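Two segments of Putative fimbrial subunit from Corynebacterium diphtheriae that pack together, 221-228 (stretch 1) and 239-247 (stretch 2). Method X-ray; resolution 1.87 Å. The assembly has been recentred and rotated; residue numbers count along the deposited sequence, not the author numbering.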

# COMPACT_ATOMS: atom_id res chain seq x y z
N LYS A 221 5.00 9.99 13.62
CA LYS A 221 5.42 8.88 12.76
C LYS A 221 6.32 9.38 11.61
O LYS A 221 5.92 10.24 10.84
CB LYS A 221 4.17 8.18 12.20
CG LYS A 221 4.44 7.01 11.27
CD LYS A 221 3.64 5.79 11.70
CE LYS A 221 2.43 5.53 10.83
NZ LYS A 221 1.75 4.25 11.20
N LYS A 222 7.57 8.87 11.53
CA LYS A 222 8.52 9.25 10.48
C LYS A 222 9.30 8.03 10.00
O LYS A 222 9.18 6.95 10.56
CB LYS A 222 9.52 10.29 11.00
CG LYS A 222 8.95 11.67 11.24
CD LYS A 222 9.83 12.44 12.17
CE LYS A 222 9.48 13.90 12.06
NZ LYS A 222 10.41 14.59 11.13
N PHE A 223 10.12 8.24 8.96
CA PHE A 223 11.11 7.26 8.53
C PHE A 223 12.45 7.85 8.88
O PHE A 223 12.58 9.07 8.95
CB PHE A 223 11.01 6.94 7.02
CG PHE A 223 9.85 6.04 6.68
CD1 PHE A 223 9.91 4.68 6.94
CD2 PHE A 223 8.73 6.54 6.03
CE1 PHE A 223 8.85 3.84 6.61
CE2 PHE A 223 7.68 5.70 5.69
CZ PHE A 223 7.73 4.37 6.00
N CYS A 224 13.45 7.00 9.07
CA CYS A 224 14.80 7.43 9.39
C CYS A 224 15.76 6.65 8.51
O CYS A 224 15.62 5.44 8.37
CB CYS A 224 15.11 7.18 10.88
SG CYS A 224 14.54 8.52 11.97
N LEU A 225 16.75 7.32 7.94
CA LEU A 225 17.83 6.69 7.17
C LEU A 225 19.04 6.63 8.05
O LEU A 225 19.42 7.66 8.59
CB LEU A 225 18.17 7.52 5.91
CG LEU A 225 17.10 7.49 4.83
CD1 LEU A 225 17.18 8.72 3.95
CD2 LEU A 225 17.24 6.23 3.99
N LYS A 226 19.63 5.45 8.21
CA LYS A 226 20.82 5.25 9.01
C LYS A 226 21.96 4.98 8.06
O LYS A 226 21.93 3.97 7.37
CB LYS A 226 20.62 4.07 9.97
CG LYS A 226 21.79 3.88 10.91
CD LYS A 226 21.60 2.62 11.74
CE LYS A 226 22.67 2.51 12.81
NZ LYS A 226 22.48 1.31 13.66
N GLU A 227 22.96 5.85 8.02
CA GLU A 227 24.12 5.60 7.15
C GLU A 227 25.03 4.65 7.87
O GLU A 227 25.52 4.97 8.95
CB GLU A 227 24.82 6.91 6.82
CG GLU A 227 25.85 6.74 5.72
CD GLU A 227 26.57 8.02 5.39
OE1 GLU A 227 26.01 9.11 5.64
OE2 GLU A 227 27.71 7.94 4.88
N THR A 228 25.19 3.44 7.34
CA THR A 228 25.97 2.39 8.02
C THR A 228 27.41 2.34 7.51
O THR A 228 28.29 1.86 8.23
CB THR A 228 25.27 1.03 7.90
OG1 THR A 228 25.01 0.79 6.52
CG2 THR A 228 23.93 0.99 8.68
N PRO A 239 25.60 13.15 13.55
CA PRO A 239 24.78 11.92 13.53
C PRO A 239 24.75 11.23 12.16
O PRO A 239 24.92 11.88 11.13
CB PRO A 239 23.38 12.45 13.90
CG PRO A 239 23.37 13.85 13.36
CD PRO A 239 24.75 14.35 13.68
N ASN A 240 24.57 9.91 12.18
CA ASN A 240 24.47 9.12 10.95
C ASN A 240 22.99 8.72 10.71
O ASN A 240 22.72 7.92 9.83
CB ASN A 240 25.40 7.89 11.00
CG ASN A 240 24.99 6.83 11.99
OD1 ASN A 240 24.49 7.12 13.08
ND2 ASN A 240 25.20 5.57 11.62
N VAL A 241 22.05 9.35 11.43
CA VAL A 241 20.61 9.10 11.27
C VAL A 241 19.94 10.39 10.79
O VAL A 241 20.11 11.45 11.38
CB VAL A 241 19.90 8.52 12.53
CG1 VAL A 241 18.39 8.42 12.30
CG2 VAL A 241 20.47 7.15 12.92
N THR A 242 19.23 10.29 9.68
CA THR A 242 18.50 11.39 9.06
C THR A 242 17.01 11.07 9.11
O THR A 242 16.61 10.03 8.60
CB THR A 242 18.95 11.56 7.58
OG1 THR A 242 20.33 11.85 7.52
CG2 THR A 242 18.14 12.62 6.82
N GLU A 243 16.20 11.95 9.69
CA GLU A 243 14.76 11.67 9.74
C GLU A 243 14.11 12.26 8.50
O GLU A 243 14.55 13.28 7.99
CB GLU A 243 14.11 12.18 11.05
CG GLU A 243 14.10 13.69 11.21
CD GLU A 243 13.40 14.16 12.47
OE1 GLU A 243 13.36 13.39 13.45
OE2 GLU A 243 12.97 15.33 12.51
N ILE A 244 13.07 11.60 8.03
CA ILE A 244 12.34 12.01 6.83
C ILE A 244 10.87 12.24 7.18
O ILE A 244 10.23 11.31 7.69
CB ILE A 244 12.49 10.90 5.75
CG1 ILE A 244 13.97 10.61 5.38
CG2 ILE A 244 11.65 11.18 4.51
CD1 ILE A 244 14.69 11.72 4.72
N GLU A 245 10.33 13.42 6.84
CA GLU A 245 8.89 13.74 6.99
C GLU A 245 8.22 13.29 5.69
O GLU A 245 8.19 14.04 4.71
CB GLU A 245 8.64 15.25 7.25
CG GLU A 245 9.41 15.84 8.42
CD GLU A 245 8.78 17.04 9.11
OE1 GLU A 245 9.34 17.49 10.14
OE2 GLU A 245 7.74 17.54 8.62
N PHE A 246 7.81 12.03 5.65
CA PHE A 246 7.32 11.40 4.42
C PHE A 246 5.80 11.50 4.27
O PHE A 246 5.07 10.52 4.20
CB PHE A 246 7.82 9.95 4.40
CG PHE A 246 7.94 9.36 3.03
CD1 PHE A 246 8.93 9.81 2.15
CD2 PHE A 246 7.07 8.37 2.60
CE1 PHE A 246 9.05 9.25 0.87
CE2 PHE A 246 7.18 7.84 1.32
CZ PHE A 246 8.18 8.25 0.48
N THR A 247 5.33 12.74 4.10
CA THR A 247 3.91 13.06 3.93
C THR A 247 3.58 13.32 2.47
O THR A 247 4.45 13.68 1.68
CB THR A 247 3.53 14.27 4.79
OG1 THR A 247 4.18 15.43 4.24
CG2 THR A 247 3.89 14.08 6.27
O HOH W 1 6.39 11.89 8.64

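The two stretches pair as antiparallel β-strands: the axes of 222-228 and 241-244 run at 156° and approach to 4.5 Å. The register follows from the backbone bonds. Leu225 and Thr242 form a hydrogen-bonded pair satisfied in both directions, with Leu225 N to Thr242 O at 2.8 Å and Thr242 N to Leu225 O at 2.9 Å, both nearly linear (167° and 169°). Phe223 and Ile244 form the next such pair, but unevenly: Ile244 N reaches Phe223 O at 2.7 Å, whereas Phe223 N to Ile244 O, at 3.3 Å, is weak despite its 166° angle. Between these pairs, Cys224 CA lies 3.3 Å from Thr242 O, a CA-H...O contact to a carbonyl already accepting from Leu225 N.

At Asn240 the ladder continues with a side chain in place of a backbone donor. Glu227 N donates to Asn240 O (2.8 Å, 168°), and the amide Asn240 ND2 donates to Glu227 O (2.8 Å, 153°), so both backbone groups of Glu227 are satisfied by one residue.

Beyond the other end of the ladder, where direct pairing stops, water 1 links the backbones, donating to Lys221 O at 2.8 Å and accepting a weak bond from Phe246 N at 3.3 Å.

Side chains alternate between the two faces. Phe223, Leu225, Thr242 and Ile244 share one; there Leu225 CD1 meets Ile244 CD1 at 4.0 Å. Phe223 also turns its ring edge toward the face of Phe246, with centroids 5.9 Å apart and planes at 86°. On the face of Cys224 and Val241, Cys224 CB packs 3.8 Å from Val241 CG1.

Lys222 NZ bridges two carboxylates, Glu243 OE2 at 3.0 Å and Glu245 OE1 at 3.2 Å. Both are salt bridges whose hydrogen bonds are weak; Glu243 OE1 and Glu245 OE2 are satisfied elsewhere in the structure.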